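Local coordinates for protein leucine aminopeptidase 2, chloroplastic (Streptomyces sp. BC16019, PDB 5LHK) that probably removes unsubstituted N-terminal amino acids from peptides, as an M17-family aminopeptidase that carries two manganese ions side by side in its catalytic domain, at residues L323-V328 with T340-E345; G262-S267 with L313-P318; T373-A378 with H438-Q443; D182-P187 with M281-G286; G387-P392 with A459-A464. All coordinates share one frame; numbering follows the deposited sequence.

Interaction 1: residues L323-V328 with T340-E345. With MN (manganese (II) ion), chain C; MN (manganese (II) ion), chain B.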
# COMPACT_ATOMS: atom_id res chain seq x y z
N LEU A 323 22.09 -0.28 14.18
CA LEU A 323 22.27 -1.62 13.63
C LEU A 323 21.68 -1.72 12.23
O LEU A 323 20.58 -1.22 11.98
CB LEU A 323 21.61 -2.66 14.56
CG LEU A 323 21.74 -4.15 14.24
CD1 LEU A 323 23.21 -4.56 14.18
CD2 LEU A 323 20.99 -4.95 15.30
N ARG A 324 22.42 -2.36 11.32
CA ARG A 324 22.06 -2.40 9.91
C ARG A 324 21.54 -3.77 9.48
O ARG A 324 22.01 -4.79 9.95
CB ARG A 324 23.26 -2.10 9.03
CG ARG A 324 24.08 -0.88 9.39
CD ARG A 324 25.36 -0.91 8.58
NE ARG A 324 26.36 0.01 9.05
CZ ARG A 324 27.13 -0.15 10.12
NH1 ARG A 324 26.99 -1.21 10.92
NH2 ARG A 324 28.05 0.77 10.41
N VAL A 325 20.63 -3.75 8.52
CA VAL A 325 20.20 -4.96 7.83
C VAL A 325 21.42 -5.57 7.14
O VAL A 325 22.15 -4.88 6.43
CB VAL A 325 19.08 -4.66 6.80
CG1 VAL A 325 18.73 -5.91 5.99
CG2 VAL A 325 17.83 -4.13 7.51
N GLY A 326 21.63 -6.87 7.35
CA GLY A 326 22.81 -7.57 6.84
C GLY A 326 23.98 -7.67 7.83
O GLY A 326 24.93 -8.41 7.58
N ASP A 327 23.93 -6.92 8.93
CA ASP A 327 24.95 -7.04 9.97
C ASP A 327 24.84 -8.38 10.68
O ASP A 327 23.79 -9.01 10.70
CB ASP A 327 24.86 -5.90 11.00
CG ASP A 327 25.43 -4.58 10.48
OD1 ASP A 327 25.93 -4.51 9.33
OD2 ASP A 327 25.40 -3.59 11.24
N VAL A 328 25.96 -8.80 11.25
CA VAL A 328 26.05 -10.07 11.95
C VAL A 328 26.43 -9.79 13.40
O VAL A 328 27.37 -9.03 13.67
CB VAL A 328 27.06 -11.02 11.29
CG1 VAL A 328 27.20 -12.30 12.11
CG2 VAL A 328 26.61 -11.35 9.88
N THR A 340 18.40 -9.71 9.38
CA THR A 340 17.68 -9.50 8.10
C THR A 340 16.53 -8.48 8.21
O THR A 340 16.02 -8.03 7.19
CB THR A 340 17.15 -10.84 7.56
OG1 THR A 340 16.40 -11.50 8.58
CG2 THR A 340 18.32 -11.74 7.10
N HIS A 341 16.13 -8.15 9.43
CA HIS A 341 15.09 -7.17 9.71
C HIS A 341 15.34 -6.59 11.12
O HIS A 341 15.33 -7.34 12.11
CB HIS A 341 13.70 -7.84 9.64
CG HIS A 341 12.57 -6.89 9.42
ND1 HIS A 341 12.26 -5.89 10.32
CD2 HIS A 341 11.67 -6.77 8.42
CE1 HIS A 341 11.22 -5.21 9.88
NE2 HIS A 341 10.85 -5.72 8.73
N THR A 342 15.56 -5.27 11.21
CA THR A 342 15.96 -4.65 12.48
C THR A 342 14.82 -4.60 13.52
O THR A 342 15.07 -4.35 14.71
CB THR A 342 16.60 -3.25 12.33
OG1 THR A 342 15.63 -2.28 11.90
CG2 THR A 342 17.75 -3.27 11.36
N ASP A 343 13.59 -4.78 13.07
CA ASP A 343 12.42 -4.83 13.93
C ASP A 343 12.18 -6.19 14.62
O ASP A 343 11.29 -6.30 15.47
CB ASP A 343 11.15 -4.42 13.17
CG ASP A 343 10.07 -3.85 14.09
OD1 ASP A 343 10.33 -3.61 15.30
OD2 ASP A 343 8.94 -3.62 13.60
N ASN A 344 12.97 -7.20 14.28
CA ASN A 344 13.00 -8.44 15.05
C ASN A 344 14.19 -8.41 16.01
O ASN A 344 15.03 -9.32 16.02
CB ASN A 344 13.01 -9.67 14.15
CG ASN A 344 11.65 -9.96 13.52
OD1 ASN A 344 10.72 -9.18 13.64
ND2 ASN A 344 11.54 -11.09 12.83
N GLU A 345 14.21 -7.37 16.83
CA GLU A 345 15.33 -7.07 17.70
C GLU A 345 15.28 -7.84 19.01
O GLU A 345 16.33 -8.15 19.57
CB GLU A 345 15.42 -5.56 17.96
CG GLU A 345 14.57 -5.00 19.12
CD GLU A 345 13.07 -5.12 18.92
OE1 GLU A 345 12.62 -5.15 17.76
OE2 GLU A 345 12.33 -5.18 19.93
MN MN C . 10.54 -4.97 16.98
MN MN B . 10.29 -5.53 20.02
O HOH W 1 9.73 -6.74 18.25
O HOH W 2 8.22 -5.78 16.30

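Interaction 2: residues G262-S267 with L313-P318. With MN (manganese (II) ion), chain B; MN (manganese (II) ion), chain C.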
# COMPACT_ATOMS: atom_id res chain seq x y z
N GLY A 262 13.11 -6.21 27.83
CA GLY A 262 12.90 -4.83 28.25
C GLY A 262 13.25 -3.79 27.20
O GLY A 262 14.00 -2.86 27.45
N VAL A 263 12.68 -3.91 26.01
CA VAL A 263 12.86 -2.88 25.00
C VAL A 263 11.91 -1.75 25.39
O VAL A 263 10.69 -1.87 25.24
CB VAL A 263 12.62 -3.40 23.57
CG1 VAL A 263 12.73 -2.27 22.55
CG2 VAL A 263 13.64 -4.49 23.24
N THR A 264 12.47 -0.68 25.92
CA THR A 264 11.67 0.39 26.49
C THR A 264 10.97 1.20 25.41
O THR A 264 9.95 1.82 25.69
CB THR A 264 12.50 1.32 27.37
OG1 THR A 264 13.57 1.90 26.61
CG2 THR A 264 13.05 0.53 28.56
N PHE A 265 11.52 1.19 24.20
CA PHE A 265 10.88 1.80 23.05
C PHE A 265 11.35 1.09 21.79
O PHE A 265 12.54 1.10 21.46
CB PHE A 265 11.25 3.28 22.96
CG PHE A 265 10.52 4.01 21.86
CD1 PHE A 265 9.16 4.25 21.95
CD2 PHE A 265 11.21 4.43 20.73
CE1 PHE A 265 8.48 4.90 20.93
CE2 PHE A 265 10.54 5.09 19.70
CZ PHE A 265 9.18 5.33 19.80
N ASP A 266 10.40 0.48 21.09
CA ASP A 266 10.69 -0.21 19.84
C ASP A 266 10.14 0.55 18.63
O ASP A 266 9.00 0.35 18.24
CB ASP A 266 10.12 -1.63 19.89
CG ASP A 266 10.58 -2.50 18.72
OD1 ASP A 266 11.45 -2.06 17.93
OD2 ASP A 266 10.06 -3.64 18.60
N SER A 267 10.98 1.40 18.04
CA SER A 267 10.61 2.08 16.79
C SER A 267 10.70 1.21 15.56
O SER A 267 10.17 1.57 14.51
CB SER A 267 11.51 3.29 16.55
OG SER A 267 12.77 2.86 16.05
N LEU A 313 17.71 -4.20 28.82
CA LEU A 313 16.95 -2.97 28.62
C LEU A 313 17.60 -2.13 27.53
O LEU A 313 18.79 -1.83 27.61
CB LEU A 313 16.86 -2.16 29.91
CG LEU A 313 16.55 -2.93 31.20
CD1 LEU A 313 16.56 -1.96 32.37
CD2 LEU A 313 15.21 -3.63 31.13
N ALA A 314 16.82 -1.74 26.53
CA ALA A 314 17.34 -0.92 25.43
C ALA A 314 16.23 -0.23 24.66
O ALA A 314 15.07 -0.61 24.78
CB ALA A 314 18.18 -1.77 24.48
N GLU A 315 16.60 0.82 23.92
CA GLU A 315 15.74 1.40 22.90
C GLU A 315 16.19 0.89 21.53
O GLU A 315 17.39 0.74 21.29
CB GLU A 315 15.83 2.93 22.90
CG GLU A 315 15.17 3.62 24.08
CD GLU A 315 15.02 5.12 23.87
OE1 GLU A 315 14.23 5.74 24.61
OE2 GLU A 315 15.67 5.69 22.96
N ASN A 316 15.23 0.64 20.64
CA ASN A 316 15.52 0.34 19.23
C ASN A 316 15.14 1.54 18.36
O ASN A 316 13.96 1.79 18.12
CB ASN A 316 14.75 -0.91 18.81
CG ASN A 316 15.12 -1.39 17.42
OD1 ASN A 316 16.14 -1.00 16.85
ND2 ASN A 316 14.26 -2.23 16.87
N MET A 317 16.15 2.31 17.93
CA MET A 317 15.95 3.61 17.26
C MET A 317 16.68 3.64 15.93
O MET A 317 17.74 3.02 15.79
CB MET A 317 16.51 4.74 18.13
CG MET A 317 15.78 4.97 19.44
SD MET A 317 14.15 5.70 19.15
CE MET A 317 14.40 7.40 19.64
N PRO A 318 16.12 4.37 14.95
CA PRO A 318 16.89 4.67 13.74
C PRO A 318 17.87 5.79 14.02
O PRO A 318 17.57 6.71 14.79
CB PRO A 318 15.81 5.14 12.76
CG PRO A 318 14.83 5.85 13.63
CD PRO A 318 14.86 5.15 14.98
MN MN B . 10.29 -5.53 20.02
MN MN C . 10.54 -4.97 16.98
O HOH W 3 12.80 4.42 26.43
O HOH W 1 9.73 -6.74 18.25
O HOH W 2 8.22 -5.78 16.30

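Interaction 3: residues T373-A378 with H438-Q443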
# COMPACT_ATOMS: atom_id res chain seq x y z
N THR A 373 7.22 -9.52 24.86
CA THR A 373 6.33 -8.99 23.82
C THR A 373 7.05 -9.13 22.47
O THR A 373 7.56 -8.15 21.90
CB THR A 373 5.98 -7.52 24.10
OG1 THR A 373 7.19 -6.77 24.27
CG2 THR A 373 5.12 -7.41 25.37
N LEU A 374 7.14 -10.37 21.99
CA LEU A 374 8.17 -10.70 20.98
C LEU A 374 7.70 -10.59 19.54
O LEU A 374 8.38 -10.04 18.69
CB LEU A 374 8.74 -12.11 21.23
CG LEU A 374 10.08 -12.42 20.56
CD1 LEU A 374 11.21 -11.52 21.08
CD2 LEU A 374 10.43 -13.89 20.74
N THR A 375 6.50 -11.08 19.28
CA THR A 375 6.09 -11.35 17.91
C THR A 375 4.73 -10.72 17.62
O THR A 375 3.84 -10.71 18.45
CB THR A 375 6.11 -12.88 17.73
OG1 THR A 375 7.48 -13.32 17.54
CG2 THR A 375 5.42 -13.28 16.61
N SER A 376 4.58 -10.20 16.41
CA SER A 376 3.31 -9.67 15.96
C SER A 376 2.51 -10.67 15.13
O SER A 376 1.36 -10.42 14.84
CB SER A 376 3.55 -8.41 15.14
OG SER A 376 4.55 -8.68 14.20
N ALA A 377 3.12 -11.78 14.70
CA ALA A 377 2.42 -12.79 13.89
C ALA A 377 1.38 -13.61 14.66
O ALA A 377 0.36 -13.99 14.09
CB ALA A 377 3.43 -13.72 13.23
N ALA A 378 1.65 -13.87 15.94
CA ALA A 378 0.81 -14.73 16.80
C ALA A 378 -0.64 -14.27 16.81
O ALA A 378 -1.56 -15.03 16.48
CB ALA A 378 1.36 -14.71 18.23
N HIS A 438 5.85 -16.67 6.55
CA HIS A 438 4.87 -17.00 7.58
C HIS A 438 5.49 -17.91 8.64
O HIS A 438 6.38 -18.71 8.34
CB HIS A 438 3.68 -17.73 6.96
CG HIS A 438 2.85 -16.87 6.06
ND1 HIS A 438 2.28 -15.69 6.49
CD2 HIS A 438 2.47 -17.03 4.77
CE1 HIS A 438 1.61 -15.14 5.49
NE2 HIS A 438 1.70 -15.94 4.44
N GLY A 439 5.00 -17.78 9.87
CA GLY A 439 5.42 -18.65 10.97
C GLY A 439 6.45 -18.06 11.91
O GLY A 439 7.15 -18.81 12.62
N ASP A 440 6.53 -16.73 11.96
CA ASP A 440 7.56 -16.05 12.75
C ASP A 440 7.44 -16.29 14.26
O ASP A 440 8.46 -16.29 14.96
CB ASP A 440 7.60 -14.55 12.46
CG ASP A 440 8.75 -13.86 13.17
OD1 ASP A 440 9.91 -14.25 12.95
OD2 ASP A 440 8.51 -12.93 13.97
N THR A 441 6.21 -16.46 14.77
CA THR A 441 6.01 -16.73 16.20
C THR A 441 6.71 -18.02 16.61
O THR A 441 7.41 -18.05 17.62
CB THR A 441 4.50 -16.81 16.54
OG1 THR A 441 3.87 -15.58 16.17
CG2 THR A 441 4.26 -17.06 18.04
N ILE A 442 6.53 -19.06 15.81
CA ILE A 442 7.20 -20.34 16.01
C ILE A 442 8.70 -20.23 15.74
O ILE A 442 9.52 -20.76 16.51
CB ILE A 442 6.53 -21.45 15.15
CG1 ILE A 442 5.08 -21.65 15.65
CG2 ILE A 442 7.35 -22.74 15.18
CD1 ILE A 442 4.31 -22.77 15.00
N GLN A 443 9.06 -19.54 14.66
CA GLN A 443 10.47 -19.36 14.31
C GLN A 443 11.22 -18.63 15.42
O GLN A 443 12.35 -19.00 15.75
CB GLN A 443 10.64 -18.63 12.98
CG GLN A 443 10.18 -19.45 11.78
CD GLN A 443 9.80 -18.57 10.60
OE1 GLN A 443 10.32 -17.46 10.44
NE2 GLN A 443 8.88 -19.06 9.76
O HOH W 4 6.01 -11.59 13.98

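Interaction 4: residues D182-P187 with M281-G286. With MN (manganese (II) ion), chain B.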
# COMPACT_ATOMS: atom_id res chain seq x y z
N ASP A 182 1.78 0.11 35.43
CA ASP A 182 2.41 1.43 35.48
C ASP A 182 3.63 1.49 34.60
O ASP A 182 3.81 2.46 33.85
CB ASP A 182 2.83 1.82 36.91
CG ASP A 182 1.64 2.17 37.80
OD1 ASP A 182 0.53 2.44 37.29
OD2 ASP A 182 1.83 2.17 39.03
N LEU A 183 4.47 0.46 34.68
CA LEU A 183 5.71 0.41 33.93
C LEU A 183 5.45 0.42 32.43
O LEU A 183 6.15 1.10 31.69
CB LEU A 183 6.54 -0.82 34.30
CG LEU A 183 7.12 -0.79 35.71
CD1 LEU A 183 7.68 -2.16 36.10
CD2 LEU A 183 8.19 0.28 35.84
N VAL A 184 4.43 -0.32 32.00
CA VAL A 184 4.09 -0.41 30.59
C VAL A 184 3.45 0.89 30.10
O VAL A 184 3.79 1.37 29.01
CB VAL A 184 3.18 -1.62 30.33
CG1 VAL A 184 2.66 -1.62 28.89
CG2 VAL A 184 3.96 -2.91 30.61
N ASN A 185 2.55 1.45 30.91
CA ASN A 185 1.90 2.72 30.56
C ASN A 185 2.86 3.89 30.52
O ASN A 185 2.60 4.87 29.81
CB ASN A 185 0.75 3.04 31.53
CG ASN A 185 -0.48 2.21 31.27
OD1 ASN A 185 -0.80 1.88 30.13
ND2 ASN A 185 -1.21 1.86 32.34
N CYS A 186 3.96 3.81 31.27
CA CYS A 186 4.89 4.91 31.38
C CYS A 186 5.40 5.35 30.01
O CYS A 186 5.84 4.50 29.22
CB CYS A 186 6.06 4.57 32.29
SG CYS A 186 6.91 6.05 32.86
N PRO A 187 5.33 6.67 29.70
CA PRO A 187 5.96 7.15 28.47
C PRO A 187 7.42 6.73 28.39
O PRO A 187 8.14 6.76 29.40
CB PRO A 187 5.83 8.66 28.59
CG PRO A 187 4.60 8.87 29.41
CD PRO A 187 4.60 7.74 30.39
N MET A 281 4.59 1.31 21.00
CA MET A 281 6.04 1.10 20.93
C MET A 281 6.70 1.15 22.31
O MET A 281 7.68 0.45 22.55
CB MET A 281 6.69 2.13 19.96
CG MET A 281 6.36 1.89 18.48
SD MET A 281 6.26 3.30 17.35
CE MET A 281 7.87 3.97 17.21
N LYS A 282 6.15 1.96 23.21
CA LYS A 282 6.58 2.02 24.61
C LYS A 282 6.30 0.74 25.42
O LYS A 282 6.87 0.55 26.50
CB LYS A 282 5.88 3.19 25.32
CG LYS A 282 4.39 2.97 25.56
CD LYS A 282 3.72 4.09 26.34
CE LYS A 282 2.24 3.79 26.49
NZ LYS A 282 1.53 4.88 27.21
N ALA A 283 5.39 -0.11 24.93
CA ALA A 283 4.94 -1.32 25.64
C ALA A 283 5.80 -2.54 25.36
O ALA A 283 5.48 -3.63 25.82
CB ALA A 283 3.49 -1.63 25.28
N ASP A 284 6.92 -2.36 24.65
CA ASP A 284 7.74 -3.48 24.24
C ASP A 284 8.65 -3.98 25.38
O ASP A 284 9.52 -4.83 25.18
CB ASP A 284 8.54 -3.08 22.99
CG ASP A 284 8.93 -4.25 22.13
OD1 ASP A 284 8.15 -5.23 22.05
OD2 ASP A 284 10.02 -4.20 21.51
N MET A 285 8.44 -3.45 26.59
CA MET A 285 9.15 -3.88 27.80
C MET A 285 8.20 -4.61 28.76
O MET A 285 8.53 -4.79 29.94
CB MET A 285 9.87 -2.68 28.48
CG MET A 285 9.10 -1.36 28.53
SD MET A 285 7.42 -1.44 29.21
CE MET A 285 7.76 -1.71 30.94
N GLY A 286 7.04 -5.05 28.25
CA GLY A 286 6.02 -5.73 29.05
C GLY A 286 6.51 -7.03 29.68
O GLY A 286 6.10 -7.38 30.79
MN MN B . 10.29 -5.53 20.02
O HOH W 1 9.73 -6.74 18.25

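Interaction 5: residues G387-P392 with A459-A464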
# COMPACT_ATOMS: atom_id res chain seq x y z
N GLY A 387 -1.91 -15.28 25.11
CA GLY A 387 -0.47 -15.36 24.93
C GLY A 387 -0.11 -16.70 24.32
O GLY A 387 -0.89 -17.65 24.40
N ALA A 388 1.09 -16.78 23.74
CA ALA A 388 1.61 -18.06 23.26
C ALA A 388 2.63 -18.62 24.24
O ALA A 388 3.48 -17.89 24.75
CB ALA A 388 2.23 -17.89 21.89
N LEU A 389 2.51 -19.93 24.51
CA LEU A 389 3.45 -20.67 25.34
C LEU A 389 4.22 -21.68 24.48
O LEU A 389 3.60 -22.46 23.72
CB LEU A 389 2.71 -21.42 26.45
CG LEU A 389 3.49 -22.51 27.19
CD1 LEU A 389 4.66 -21.91 27.96
CD2 LEU A 389 2.57 -23.30 28.10
N PHE A 390 5.54 -21.65 24.59
CA PHE A 390 6.41 -22.64 23.96
C PHE A 390 7.27 -23.30 25.02
O PHE A 390 7.85 -22.63 25.88
CB PHE A 390 7.34 -21.98 22.95
CG PHE A 390 6.65 -21.49 21.71
CD1 PHE A 390 6.14 -20.20 21.64
CD2 PHE A 390 6.56 -22.31 20.59
CE1 PHE A 390 5.52 -19.75 20.49
CE2 PHE A 390 5.96 -21.85 19.43
CZ PHE A 390 5.44 -20.58 19.37
N THR A 391 7.35 -24.63 24.95
CA THR A 391 8.33 -25.41 25.72
C THR A 391 8.41 -26.82 25.15
O THR A 391 7.39 -27.37 24.74
CB THR A 391 7.98 -25.46 27.23
OG1 THR A 391 8.93 -26.31 27.91
CG2 THR A 391 6.56 -26.00 27.47
N PRO A 392 9.61 -27.43 25.12
CA PRO A 392 9.67 -28.87 24.78
C PRO A 392 9.28 -29.79 25.94
O PRO A 392 9.10 -30.99 25.73
CB PRO A 392 11.13 -29.08 24.39
CG PRO A 392 11.87 -28.01 25.12
CD PRO A 392 10.95 -26.84 25.26
N ALA A 459 10.90 -22.53 29.22
CA ALA A 459 9.61 -22.13 28.65
C ALA A 459 9.69 -20.70 28.17
O ALA A 459 10.40 -19.89 28.77
CB ALA A 459 8.48 -22.30 29.65
N HIS A 460 8.97 -20.41 27.09
CA HIS A 460 8.95 -19.09 26.46
C HIS A 460 7.51 -18.61 26.37
O HIS A 460 6.65 -19.33 25.85
CB HIS A 460 9.60 -19.19 25.09
CG HIS A 460 9.26 -18.08 24.15
ND1 HIS A 460 9.43 -16.75 24.47
CD2 HIS A 460 8.81 -18.10 22.87
CE1 HIS A 460 9.08 -16.00 23.44
NE2 HIS A 460 8.70 -16.80 22.46
N LEU A 461 7.26 -17.40 26.88
CA LEU A 461 5.94 -16.80 26.90
C LEU A 461 5.96 -15.57 26.01
O LEU A 461 6.64 -14.59 26.33
CB LEU A 461 5.55 -16.39 28.31
CG LEU A 461 4.98 -17.44 29.26
CD1 LEU A 461 5.84 -18.67 29.30
CD2 LEU A 461 4.81 -16.84 30.66
N ASP A 462 5.23 -15.63 24.90
CA ASP A 462 5.13 -14.53 23.94
C ASP A 462 3.80 -13.85 24.17
O ASP A 462 2.76 -14.43 23.93
CB ASP A 462 5.23 -15.07 22.52
CG ASP A 462 5.40 -13.99 21.46
OD1 ASP A 462 5.14 -12.78 21.71
OD2 ASP A 462 5.80 -14.37 20.35
N ILE A 463 3.84 -12.60 24.63
CA ILE A 463 2.69 -11.90 25.19
C ILE A 463 2.48 -10.53 24.55
O ILE A 463 1.86 -9.65 25.17
CB ILE A 463 2.84 -11.73 26.72
CG1 ILE A 463 4.05 -10.84 27.09
CG2 ILE A 463 3.00 -13.09 27.38
CD1 ILE A 463 4.03 -10.34 28.51
N ALA A 464 2.97 -10.35 23.33
CA ALA A 464 2.89 -9.05 22.64
C ALA A 464 1.49 -8.47 22.64
O ALA A 464 1.28 -7.35 23.08
CB ALA A 464 3.40 -9.17 21.20

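Interaction 1: residues L323-V328 with T340-E345
Val325 and Thr342 turn methyl groups toward one another, their side chains crossing at about a right angle with Val325 CG2 3.9 Å from Thr342 CG2. That threonine methyl also meets the backbone opposite, lying 3.5 Å from Leu323 O. The valine divides its branches: CG1, anti to the backbone N (chi1 174°), reaches Thr340 O at 3.6 Å, which leaves CG2 for Thr342. Hydrogen bonds between the two segments are absent, and each shapes its own backbone instead. Residues 324-327 form a type II turn in which Asp327 OD2 accepts twice from Arg324. The backbone N comes from above the carboxylate plane, whereas NH1, 2.9 Å from OD2, lies on the syn lone pair with the oxygen in the guanidinium plane. Arg324 NE forms a second salt bridge, with Glu315 of a neighbouring subunit. Residues 341-344 form a type I turn, and Asp343 N donates to His341 ND1 in the plane of the imidazole. Beyond it lies the metal site: the chain C manganese takes Asp343 O and OD1, and Glu345 OE1 lies 2.2 Å from it, while Glu345 OE2 binds the chain B manganese at 2.1 Å, so this carboxylate bridges the pair. Thr342 OG1 is occupied by Gly268 O and Ser271 N, which leaves its methyl as the branch that faces 323-328. The chemistry implies that the segments meet through methyl groups alone, without a directional bond: 323-328 is probably held by its turn and the arginine salt bridges, 340-345 by its own turn and metal ligation.

Interaction 2: residues G262-S267 with L313-P318
The Phe265 ring receives Met317 SD at its edge, near the ring plane: sulfur and ring centroid are 4.7 Å apart on a line 78° off the normal, a Met-aromatic contact in which the two side chains cross at about a right angle. A second flat pair, the Asp266 carboxylate and the Asn316 amide, lies side by side with planes 27° apart, and Asn316 ND2 donates to Asp266 OD1 at 3.0 Å, on the syn side but tilted out of the carboxylate plane. Asp266-Asn316 is a parallel bridge of a beta-alpha-beta unit, in which helix 286-301 connects strand 265-266 to strand 306-316; the Phe265-Met317 contact sits just past the end of the latter. Gly262 pairs with Leu313 and Val263 with Ala314. Thr264, where the chain turns a corner, is an extra residue on its side, and its N donates to Ala314 O at 2.8 Å. Asn316 N then meets Phe265 O almost in line with the carbonyl (C=O...N angle 170°). Glycine at 262 leaves room for Leu313 CD2, which would clash with any CB there. Asn316 ND2 donates a second time, to Thr342 O. Asp266 OD2 bridges the two manganese ions, 2.4 Å from the chain B ion and closer to the chain C ion. Asn316 is therefore a second-shell residue that would be expected to limit rotation of the bridging carboxylate. Where the strands end, Asn316 O is gripped twice by one residue, by Ser267 OG at 2.6 Å and Ser267 N at 3.0 Å.

Interaction 3: residues T373-A378 with H438-Q443
Thr375, Ala377 and Ala378 pack against Asp440 and Thr441 in the first turn of helix 440-449, so the contact sets the loop after strand 367-372 of the catalytic domain on a helix N terminus. Gly439 is the N-cap, and its positive phi of 100° is one that a residue with a CB would take with difficulty. Polar contact between the segments runs through one water. It accepts from Ala377 N at 3.0 Å, donates to Asp440 OD2 at 2.8 Å, and is also hydrogen-bonded to Ser376 OG at 3.3 Å. Charge enters through the other carboxylate oxygen, Asp440 OD1, which is salt-bridged to Arg347. With CG anti to the backbone N (chi1 -175°), Asp440 brings its carboxylate over to the loop, where OD2 remains 3.7 Å from Thr375 OG1. Van der Waals contact makes up the rest. The Thr375 side chain crosses that of Thr441 at a slant, and its CG2 lies 3.6 Å from Thr441 CB; a still closer approach to the Thr441 hydroxyl is doubtful in the model. A glycine in place of Thr375 would remove both branches and is likely to open a gap beside Thr441 CB and the Asp440 carboxylate. The Thr375 side chain lies about 4 Å from a bound bicarbonate ion, consistent with a place near the active-site pocket. His438, just before the helix, makes an edge-to-face ring contact with His380 of a neighbouring subunit. Thr441 turns its methyl to the start of helix 378-382, with CG2 3.7 Å from Ala378 CB.

Interaction 4: residues D182-P187 with M281-G286
The C-terminal end of helix 164-185 meets the metal-binding turn before helix 286-301; Lys282, just before the turn, and Met285, within it, both reach the helix end. Lys282 runs out extended beyond CG, and its NZ donates to Asn185 O at 2.8 Å, tilted 31° from the carbonyl plane. An ammonium group at the carbonyl end of a helix is probably favoured by the partial negative charge there. The lysine stem lies along the same backbone, with CD 3.6 Å from Cys186 O. A methionine in its place would probably leave Asn185 O without this donor and the helix end without its positive charge. Val184 straddles the turn, CG1 touching Ala283 CB at 3.7 Å and CG2 reaching Gly286 CA at 3.8 Å. Met285 bends at chi2 (52°) and chi3 (72°), which carries CE to Leu183 CB at 3.7 Å. Residues 283-286 form a type I turn, closed by Gly286 N to Ala283 O. Asp284 in that turn points away from the helix, and its OD2 binds the chain B manganese at 2.0 Å. One side of a short turn thus packs on a helix while the other supplies a ligand to the two-metal site characteristic of M17 aminopeptidases.

Interaction 5: residues G387-P392 with A459-A464
Phe390 O accepts from His460 N at 2.8 Å, and Phe390 N returns a bond to His460 O at 2.9 Å, which makes the two residues a hydrogen-bonded antiparallel pair. Ala388 and Asp462 repeat the pattern two residues along. All four donors lie in the plane of the carbonyl they meet, as expected of a regular pairing, and the strand axes run at 165° with a closest approach of 4.8 Å. Between these pairs, Leu389 and Leu461 form the non-hydrogen-bonded pair. Their side chains lie alongside each other and point the same way, with Leu389 CD1 3.7 Å from Leu461 CD1; Ala459 CB is 4.2 Å from Leu389 CD1. On the other face the Phe390 and His460 side chains also run alongside. Their rings are nearly parallel, at 22°, but slid so far that centroids are 5.7 Å apart and overlap is slight; the approach is between Phe390 CD1 and His460 CD2, at 3.6 Å. The imidazole leans along its own strand toward Asp462, with CG anti to the backbone N (chi1 160°), and one of its faces lies over Asp462 N, offset toward the rim. His460 ND1 is hydrogen-bonded to Asp370 OD1, which probably fixes the ring rotation. Helix 440-449 covers the face with Phe390 and His460, while Leu389, Thr391 and Ala459 meet helix 394-407. Strand 386-390 also pairs in parallel with 410-413, and 458-462 with 367-372. The antiparallel step thus lies within a mixed sheet with helices on both faces, the alpha/beta architecture of the M17 catalytic domain.

Interactions 2 and 5 are backbone pairings in the buried mixed sheet, parallel in one and antiparallel in the other. Interactions 3 and 4 are also buried but set loops on helix ends, chiefly through side-chain packing with a bridging water or a lysine bond. Interaction 1, only partly buried, has no hydrogen bond between its segments and meets through methyl groups. The manganese pair unites interactions 1, 2 and 4: Glu345, Asp266 and Asp284 share the chain B ion, and Asn316 ND2 reaches Thr342 O. Interaction 3 joins this group through Thr373 OG1, which bonds Asp284 OD1, and links to interaction 5 where Asp462 OD1 receives Leu374 N and Thr375 N. Interaction 5 binds no metal and touches no other subunit.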